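Long-range contacts in iron binding protein FbpA (Mannheimia haemolytica, PDB 1Q35), which binds ferric iron and probably delivers it for uptake across the periplasm, as a member of the bacterial solute-binding protein 1 family: residues 3-8 against 29-34; 71-76 against 234-239; 62-67 against 93-98. One frame throughout, in Å; residues are numbered along the deposited sequence. Where two conformers were deposited one is given.

Contact 1 of 3, residues 3-8 against 29-34; sequences EVNVYS and KVNIIF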
# COMPACT_ATOMS: atom_id res chain seq x y z
N GLU A 3 -3.66 26.78 -9.12
CA GLU A 3 -3.10 25.46 -9.35
C GLU A 3 -2.65 24.80 -8.06
O GLU A 3 -2.61 25.41 -6.99
CB GLU A 3 -1.92 25.57 -10.32
CG GLU A 3 -0.73 26.35 -9.76
CD GLU A 3 0.32 26.69 -10.79
OE1 GLU A 3 1.24 27.46 -10.44
OE2 GLU A 3 0.26 26.20 -11.94
N VAL A 4 -2.30 23.52 -8.19
CA VAL A 4 -1.74 22.74 -7.10
C VAL A 4 -0.73 21.76 -7.69
O VAL A 4 -0.99 21.14 -8.73
CB VAL A 4 -2.84 22.02 -6.27
CG1 VAL A 4 -3.60 21.00 -7.12
CG2 VAL A 4 -2.25 21.37 -5.03
N ASN A 5 0.43 21.65 -7.06
CA ASN A 5 1.53 20.85 -7.57
C ASN A 5 1.61 19.52 -6.82
O ASN A 5 1.98 19.48 -5.65
CB ASN A 5 2.85 21.61 -7.42
CG ASN A 5 2.84 22.95 -8.13
OD1 ASN A 5 2.23 23.09 -9.19
ND2 ASN A 5 3.51 23.93 -7.55
N VAL A 6 1.28 18.45 -7.52
CA VAL A 6 1.16 17.12 -6.92
C VAL A 6 2.36 16.26 -7.33
O VAL A 6 2.73 16.23 -8.50
CB VAL A 6 -0.15 16.44 -7.39
CG1 VAL A 6 -0.27 15.03 -6.82
CG2 VAL A 6 -1.34 17.30 -7.00
N TYR A 7 2.96 15.59 -6.35
CA TYR A 7 3.97 14.56 -6.60
C TYR A 7 3.36 13.24 -6.15
O TYR A 7 2.97 13.11 -5.00
CB TYR A 7 5.25 14.87 -5.83
CG TYR A 7 5.99 16.04 -6.44
CD1 TYR A 7 5.53 17.34 -6.29
CD2 TYR A 7 7.13 15.84 -7.23
CE1 TYR A 7 6.18 18.41 -6.86
CE2 TYR A 7 7.79 16.91 -7.81
CZ TYR A 7 7.31 18.19 -7.62
OH TYR A 7 7.94 19.28 -8.19
N SER A 8 3.27 12.29 -7.07
CA SER A 8 2.50 11.06 -6.84
C SER A 8 3.34 9.80 -6.92
O SER A 8 3.97 9.52 -7.94
CB SER A 8 1.37 10.96 -7.87
OG SER A 8 0.61 9.78 -7.66
N LYS A 29 -6.38 23.75 -11.27
CA LYS A 29 -5.50 23.00 -12.16
C LYS A 29 -4.53 22.14 -11.36
O LYS A 29 -3.88 22.63 -10.44
CB LYS A 29 -4.71 23.97 -13.06
CG LYS A 29 -3.56 23.36 -13.85
CD LYS A 29 -4.04 22.43 -14.95
CE LYS A 29 -2.88 21.97 -15.83
NZ LYS A 29 -3.35 21.14 -16.97
N VAL A 30 -4.42 20.86 -11.73
CA VAL A 30 -3.46 19.95 -11.12
C VAL A 30 -2.26 19.81 -12.03
O VAL A 30 -2.40 19.41 -13.19
CB VAL A 30 -4.08 18.55 -10.88
CG1 VAL A 30 -3.01 17.55 -10.43
CG2 VAL A 30 -5.19 18.64 -9.85
N ASN A 31 -1.09 20.16 -11.52
CA ASN A 31 0.18 19.81 -12.14
C ASN A 31 0.70 18.58 -11.43
O ASN A 31 0.80 18.58 -10.21
CB ASN A 31 1.19 20.95 -12.01
CG ASN A 31 0.64 22.27 -12.49
OD1 ASN A 31 0.11 22.36 -13.60
ND2 ASN A 31 0.76 23.30 -11.66
N ILE A 32 1.00 17.53 -12.18
CA ILE A 32 1.40 16.27 -11.56
C ILE A 32 2.72 15.75 -12.11
O ILE A 32 2.96 15.76 -13.32
CB ILE A 32 0.27 15.22 -11.67
CG1 ILE A 32 0.63 13.96 -10.87
CG2 ILE A 32 -0.03 14.88 -13.13
CD1 ILE A 32 -0.55 13.25 -10.27
N ILE A 33 3.58 15.32 -11.19
CA ILE A 33 4.82 14.64 -11.49
C ILE A 33 4.77 13.31 -10.75
O ILE A 33 4.27 13.24 -9.63
CB ILE A 33 6.03 15.49 -11.03
CG1 ILE A 33 6.20 16.70 -11.95
CG2 ILE A 33 7.32 14.66 -11.03
CD1 ILE A 33 7.03 17.82 -11.35
N PHE A 34 5.27 12.26 -11.38
CA PHE A 34 5.27 10.95 -10.77
C PHE A 34 6.64 10.70 -10.15
O PHE A 34 7.67 10.86 -10.82
CB PHE A 34 4.82 9.91 -11.79
CG PHE A 34 3.40 10.12 -12.22
CD1 PHE A 34 2.35 9.66 -11.44
CD2 PHE A 34 3.11 10.86 -13.37
CE1 PHE A 34 1.03 9.89 -11.81
CE2 PHE A 34 1.80 11.09 -13.74
CZ PHE A 34 0.75 10.60 -12.96
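Asn31 ND2 reaches two acceptors on strand 3-8: Asn5 OD1 at 2.9 Å, nearly straight at 172°, and Glu3 OE2 at 3.0 Å. Both lie close to the Asn31 amide plane, so the bonds together fix its rotation. Asn31 CG, which carries this amide, sits anti to the carbonyl carbon, beside the backbone N (chi1 -53°). The Asn5 amide lies alongside, its plane turned 29° from that of Asn31, whereas OE2 is met from above the carboxylate plane. On the same side, Ile33 lies beside the Tyr7 side chain, its CD1 3.7 Å from Tyr7 CE2. Val4, Val6, Val30 and Ile32 occupy the other side; there Val6 CG2 meets Val30 CG1 at 3.8 Å, and Ile32 CD1 is 3.9 Å from Val6 CG1 and also touches Ser8 CB. Between the two layers runs the parallel ladder, in which Val6 N gives Asn31 O a bond of 2.7 Å; the short strand axes approach to 4.7 Å. Asn5 ND2 is held separately by Pro51 O. The pair forms a beta-alpha-beta unit with helix 16-26, whose Phe22 and Leu19 cover the valine and isoleucine side, while strand 54-57 flanks strand 3-8 and helix 243-254 packs on Val4 and Val6.

Contact 2 of 3, residues 71-76 against 234-239; sequences LAQKID and VVIAKH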
# COMPACT_ATOMS: atom_id res chain seq x y z
N LEU A 71 9.45 17.60 6.58
CA LEU A 71 9.12 18.04 5.23
C LEU A 71 7.63 18.25 5.02
O LEU A 71 7.20 18.59 3.92
CB LEU A 71 9.65 17.03 4.21
CG LEU A 71 11.16 16.80 4.27
CD1 LEU A 71 11.56 15.67 3.35
CD2 LEU A 71 11.92 18.07 3.90
N ALA A 72 6.83 18.06 6.08
CA ALA A 72 5.39 18.27 6.04
C ALA A 72 5.01 19.48 6.87
O ALA A 72 5.86 20.08 7.54
CB ALA A 72 4.68 17.04 6.58
N GLN A 73 3.73 19.83 6.84
CA GLN A 73 3.17 20.83 7.76
C GLN A 73 1.82 20.39 8.30
O GLN A 73 1.13 19.56 7.71
CB GLN A 73 3.06 22.20 7.09
CG GLN A 73 2.17 22.27 5.86
CD GLN A 73 2.01 23.70 5.38
OE1 GLN A 73 1.50 24.55 6.11
NE2 GLN A 73 2.47 23.98 4.17
N LYS A 74 1.45 20.98 9.43
CA LYS A 74 0.21 20.65 10.12
C LYS A 74 -0.99 21.28 9.44
O LYS A 74 -0.99 22.47 9.13
CB LYS A 74 0.27 21.12 11.58
CG LYS A 74 1.35 20.43 12.39
CD LYS A 74 1.51 21.05 13.77
CE LYS A 74 0.33 20.75 14.66
NZ LYS A 74 0.72 20.75 16.10
N ILE A 75 -2.02 20.47 9.21
CA ILE A 75 -3.25 20.90 8.57
C ILE A 75 -4.41 20.63 9.51
O ILE A 75 -4.69 19.48 9.87
CB ILE A 75 -3.47 20.13 7.24
CG1 ILE A 75 -2.27 20.29 6.31
CG2 ILE A 75 -4.76 20.59 6.57
CD1 ILE A 75 -2.00 21.71 5.83
N ASP A 76 -5.09 21.71 9.90
CA ASP A 76 -6.23 21.64 10.80
C ASP A 76 -7.47 21.97 9.98
O ASP A 76 -7.73 23.14 9.67
CB ASP A 76 -6.04 22.63 11.95
CG ASP A 76 -7.16 22.60 12.96
OD1 ASP A 76 -7.99 21.66 12.94
OD2 ASP A 76 -7.29 23.48 13.84
N VAL A 234 -1.56 11.09 2.13
CA VAL A 234 -1.16 12.38 1.62
C VAL A 234 -0.56 13.23 2.71
O VAL A 234 -0.95 13.15 3.88
CB VAL A 234 -2.35 13.09 0.94
CG1 VAL A 234 -3.46 13.42 1.94
CG2 VAL A 234 -1.89 14.32 0.20
N VAL A 235 0.44 14.02 2.31
CA VAL A 235 1.03 15.05 3.14
C VAL A 235 1.05 16.35 2.33
O VAL A 235 1.18 16.33 1.10
CB VAL A 235 2.46 14.70 3.61
CG1 VAL A 235 2.48 13.34 4.29
CG2 VAL A 235 3.45 14.75 2.47
N ILE A 236 0.90 17.48 3.01
CA ILE A 236 1.12 18.79 2.41
C ILE A 236 2.54 19.22 2.78
O ILE A 236 2.92 19.21 3.94
CB ILE A 236 0.04 19.81 2.83
CG1 ILE A 236 -1.29 19.41 2.19
CG2 ILE A 236 0.44 21.23 2.43
CD1 ILE A 236 -2.45 20.35 2.45
N ALA A 237 3.34 19.53 1.76
CA ALA A 237 4.74 19.87 1.94
C ALA A 237 4.90 21.13 2.79
O ALA A 237 4.08 22.06 2.73
CB ALA A 237 5.41 20.05 0.60
N LYS A 238 5.99 21.17 3.55
CA LYS A 238 6.26 22.26 4.49
C LYS A 238 6.19 23.63 3.82
O LYS A 238 5.67 24.59 4.41
CB LYS A 238 7.64 22.08 5.14
CG LYS A 238 8.01 23.18 6.14
CD LYS A 238 9.30 22.87 6.87
CE LYS A 238 9.63 23.94 7.89
NZ LYS A 238 11.00 23.73 8.46
N HIS A 239 6.70 23.73 2.60
CA HIS A 239 6.83 25.01 1.91
C HIS A 239 5.86 25.16 0.74
O HIS A 239 6.08 25.95 -0.17
CB HIS A 239 8.28 25.19 1.47
CG HIS A 239 9.24 25.24 2.62
ND1 HIS A 239 9.37 26.35 3.42
CD2 HIS A 239 10.09 24.31 3.12
CE1 HIS A 239 10.27 26.11 4.36
NE2 HIS A 239 10.72 24.88 4.20
O HOH W 1 0.47 17.46 5.86
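Ala72 and Ala237 form a single backbone bridge, CA to CA 4.5 Å, between touching parts whose end-to-end directions differ by 110°, so the loop crosses the end of the strand steeply, with one bridge rather than a ladder. Gln73 N donates to Ile236 O at 3.1 Å, and Lys238 N donates to Leu71 O at 2.9 Å. Gln73 then adds a side-chain bond: its NE2 gives Ala237 O a hydrogen bond of 2.9 Å at 165°, with that oxygen close to the plane of the glutamine amide. CG lies between the backbone N and the carbonyl carbon (chi1 61°), which places it 3.7 Å from both Ile236 O and Ala237 O. The other end of the amide, OE1, accepts from Lys243. A water bridges the two backbones, donating to Gln73 O and accepting from Ile236 N. The apolar part joins Ile75 to Ile236: the side chains cross at about a right angle and their CD1 methyls meet at 3.7 Å, with Ala246 and Ile250 of helix 243-254 also against Ile236. Lys238 lays its CB against Ala72 O, while its NZ forms a salt bridge with Asp70. The contact is structural, lying away from the iron-binding tyrosines: it ties the loop between helices 60-68 and 78-83 to the sheet. Three direct bonds and one water thus satisfy polar backbone atoms where strand 228-236 passes into loop, and the Gln73 amide serves the chain on one side and Lys243 on the other.

Contact 3 of 3, residues 62-67 against 93-98; sequences RVMEIV and DQWFGL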
# COMPACT_ATOMS: atom_id res chain seq x y z
N ARG A 62 6.77 5.46 4.11
CA ARG A 62 7.15 6.65 3.34
C ARG A 62 6.58 7.92 3.95
O ARG A 62 7.26 8.95 4.02
CB ARG A 62 6.69 6.53 1.88
CG ARG A 62 7.10 7.70 0.99
CD ARG A 62 8.58 7.77 0.67
NE ARG A 62 8.95 6.85 -0.40
CZ ARG A 62 10.19 6.61 -0.80
NH1 ARG A 62 10.41 5.75 -1.79
NH2 ARG A 62 11.22 7.24 -0.25
N VAL A 63 5.32 7.86 4.38
CA VAL A 63 4.69 8.99 5.05
C VAL A 63 5.52 9.44 6.24
O VAL A 63 5.80 10.63 6.40
CB VAL A 63 3.27 8.64 5.53
CG1 VAL A 63 2.74 9.67 6.51
CG2 VAL A 63 2.32 8.51 4.35
N MET A 64 5.93 8.50 7.08
CA MET A 64 6.67 8.84 8.28
C MET A 64 8.10 9.27 7.96
O MET A 64 8.65 10.12 8.66
CB MET A 64 6.65 7.70 9.30
CG MET A 64 5.27 7.38 9.84
SD MET A 64 4.34 8.83 10.40
CE MET A 64 5.44 9.50 11.63
N GLU A 65 8.70 8.76 6.89
CA GLU A 65 9.99 9.26 6.43
C GLU A 65 9.90 10.76 6.15
O GLU A 65 10.75 11.54 6.57
CB GLU A 65 10.45 8.53 5.16
CG GLU A 65 11.81 8.99 4.65
CD GLU A 65 12.16 8.45 3.27
OE1 GLU A 65 13.22 8.85 2.74
OE2 GLU A 65 11.39 7.64 2.72
N ILE A 66 8.84 11.15 5.45
CA ILE A 66 8.62 12.55 5.07
C ILE A 66 8.35 13.41 6.30
O ILE A 66 8.96 14.47 6.48
CB ILE A 66 7.45 12.64 4.05
CG1 ILE A 66 7.85 11.98 2.73
CG2 ILE A 66 7.04 14.09 3.82
CD1 ILE A 66 6.67 11.57 1.86
N VAL A 67 7.46 12.94 7.16
CA VAL A 67 7.05 13.68 8.34
C VAL A 67 8.20 13.81 9.34
O VAL A 67 8.44 14.90 9.88
CB VAL A 67 5.80 13.03 8.97
CG1 VAL A 67 5.47 13.64 10.33
CG2 VAL A 67 4.61 13.19 8.02
N ASP A 93 -1.64 15.96 13.00
CA ASP A 93 -2.15 16.67 11.82
C ASP A 93 -1.18 16.87 10.64
O ASP A 93 -1.41 17.73 9.80
CB ASP A 93 -2.72 18.05 12.21
CG ASP A 93 -3.86 17.95 13.20
OD1 ASP A 93 -4.58 16.93 13.24
OD2 ASP A 93 -4.12 18.89 13.99
N GLN A 94 -0.14 16.05 10.54
CA GLN A 94 0.82 16.21 9.44
C GLN A 94 0.69 15.19 8.31
O GLN A 94 1.35 15.33 7.29
CB GLN A 94 2.25 16.18 9.98
CG GLN A 94 2.60 17.35 10.88
CD GLN A 94 4.09 17.53 11.02
OE1 GLN A 94 4.72 16.83 11.82
NE2 GLN A 94 4.66 18.43 10.23
N TRP A 95 -0.14 14.16 8.49
CA TRP A 95 -0.41 13.19 7.42
C TRP A 95 -1.82 12.65 7.54
O TRP A 95 -2.40 12.60 8.62
CB TRP A 95 0.63 12.06 7.41
CG TRP A 95 0.65 11.20 8.64
CD1 TRP A 95 1.51 11.30 9.70
CD2 TRP A 95 -0.20 10.08 8.94
NE1 TRP A 95 1.23 10.35 10.64
CE2 TRP A 95 0.18 9.58 10.20
CE3 TRP A 95 -1.27 9.46 8.27
CZ2 TRP A 95 -0.46 8.49 10.80
CZ3 TRP A 95 -1.90 8.38 8.87
CH2 TRP A 95 -1.49 7.91 10.13
N PHE A 96 -2.35 12.20 6.41
CA PHE A 96 -3.75 11.79 6.29
C PHE A 96 -3.88 10.57 5.40
O PHE A 96 -3.43 10.57 4.26
CB PHE A 96 -4.58 12.94 5.75
CG PHE A 96 -4.46 14.17 6.58
CD1 PHE A 96 -3.47 15.11 6.31
CD2 PHE A 96 -5.26 14.35 7.69
CE1 PHE A 96 -3.30 16.22 7.12
CE2 PHE A 96 -5.10 15.47 8.50
CZ PHE A 96 -4.12 16.40 8.21
N GLY A 97 -4.48 9.52 5.94
CA GLY A 97 -4.83 8.34 5.17
C GLY A 97 -6.05 8.61 4.31
O GLY A 97 -6.99 9.27 4.75
N LEU A 98 -6.04 8.07 3.09
CA LEU A 98 -7.13 8.22 2.14
C LEU A 98 -7.81 6.88 1.80
O LEU A 98 -9.00 6.86 1.52
CB LEU A 98 -6.62 8.87 0.86
CG LEU A 98 -6.16 10.32 1.01
CD1 LEU A 98 -5.50 10.79 -0.27
CD2 LEU A 98 -7.32 11.24 1.39
O HOH W 2 7.70 16.24 12.46
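Val63 presses its CG1 against the base of the Trp95 side chain, 3.3 Å from CB and 3.4 Å from CG, the two side chains crossing at about a right angle. CG1 is anti to the backbone N (chi1 166°), and this torsion places the methyl against the junction of methylene and indole. One turn on, Val67 also crosses Trp95 at about a right angle, and its CG2 lies 4.0 Å from CD1. Its other methyl, CG1, serves a different neighbour, meeting Gln94 OE1 at 3.6 Å. The two valines therefore touch the start of the ring system and the residue before it, placing helix 60-68 beside the chain that leads into strand 96-108.

Sulfur supplies the second kind of contact. Met64 SD lies 3.5 Å from Trp95 NE1 and 4.1 Å from the centroid of the five-membered ring, 42° off the ring normal: a Met-aromatic contact of oblique geometry. A chi2 of -48° bends the methionine chain and places SD beside the pyrrole part of the indole.

Polar linkage is indirect. A water donates to Val67 O and to Gln94 OE1, so the amide oxygen that touches a valine methyl is also connected to the helix backbone. Elsewhere, Ile231 and Val235 of strand 228-236 and Leu294 and Glu295 of helix 294-298 also touch Trp95.

Held by dispersion and a single water bridge across these segments, the interface depends on shape more than on directional bonds; the indole acts as packing between helix 60-68, strand 228-236 and helix 294-298.

All three contacts reach the same mixed sheet. Contacts 2 and 3 touch, their centres 8 Å apart: Ile75 N lies 2.9 Å from Asp93 O, a probable hydrogen bond, and Val234 N stands at the same distance from Phe96 O, where strands 228-236 and 96-108 are neighbours. Their segments alternate along the chain. Contact 1 closes before either opens and touches neither, its centre 15 Å from contact 2's and 18 Å from contact 3's. Toward the iron site, empty in this apo structure, the Ser8 side chain of contact 1 is about 10 Å from that of Tyr142, and the Val63 side chain of contact 3 about 11 Å from the same tyrosine's; contact 2 lies away from the site.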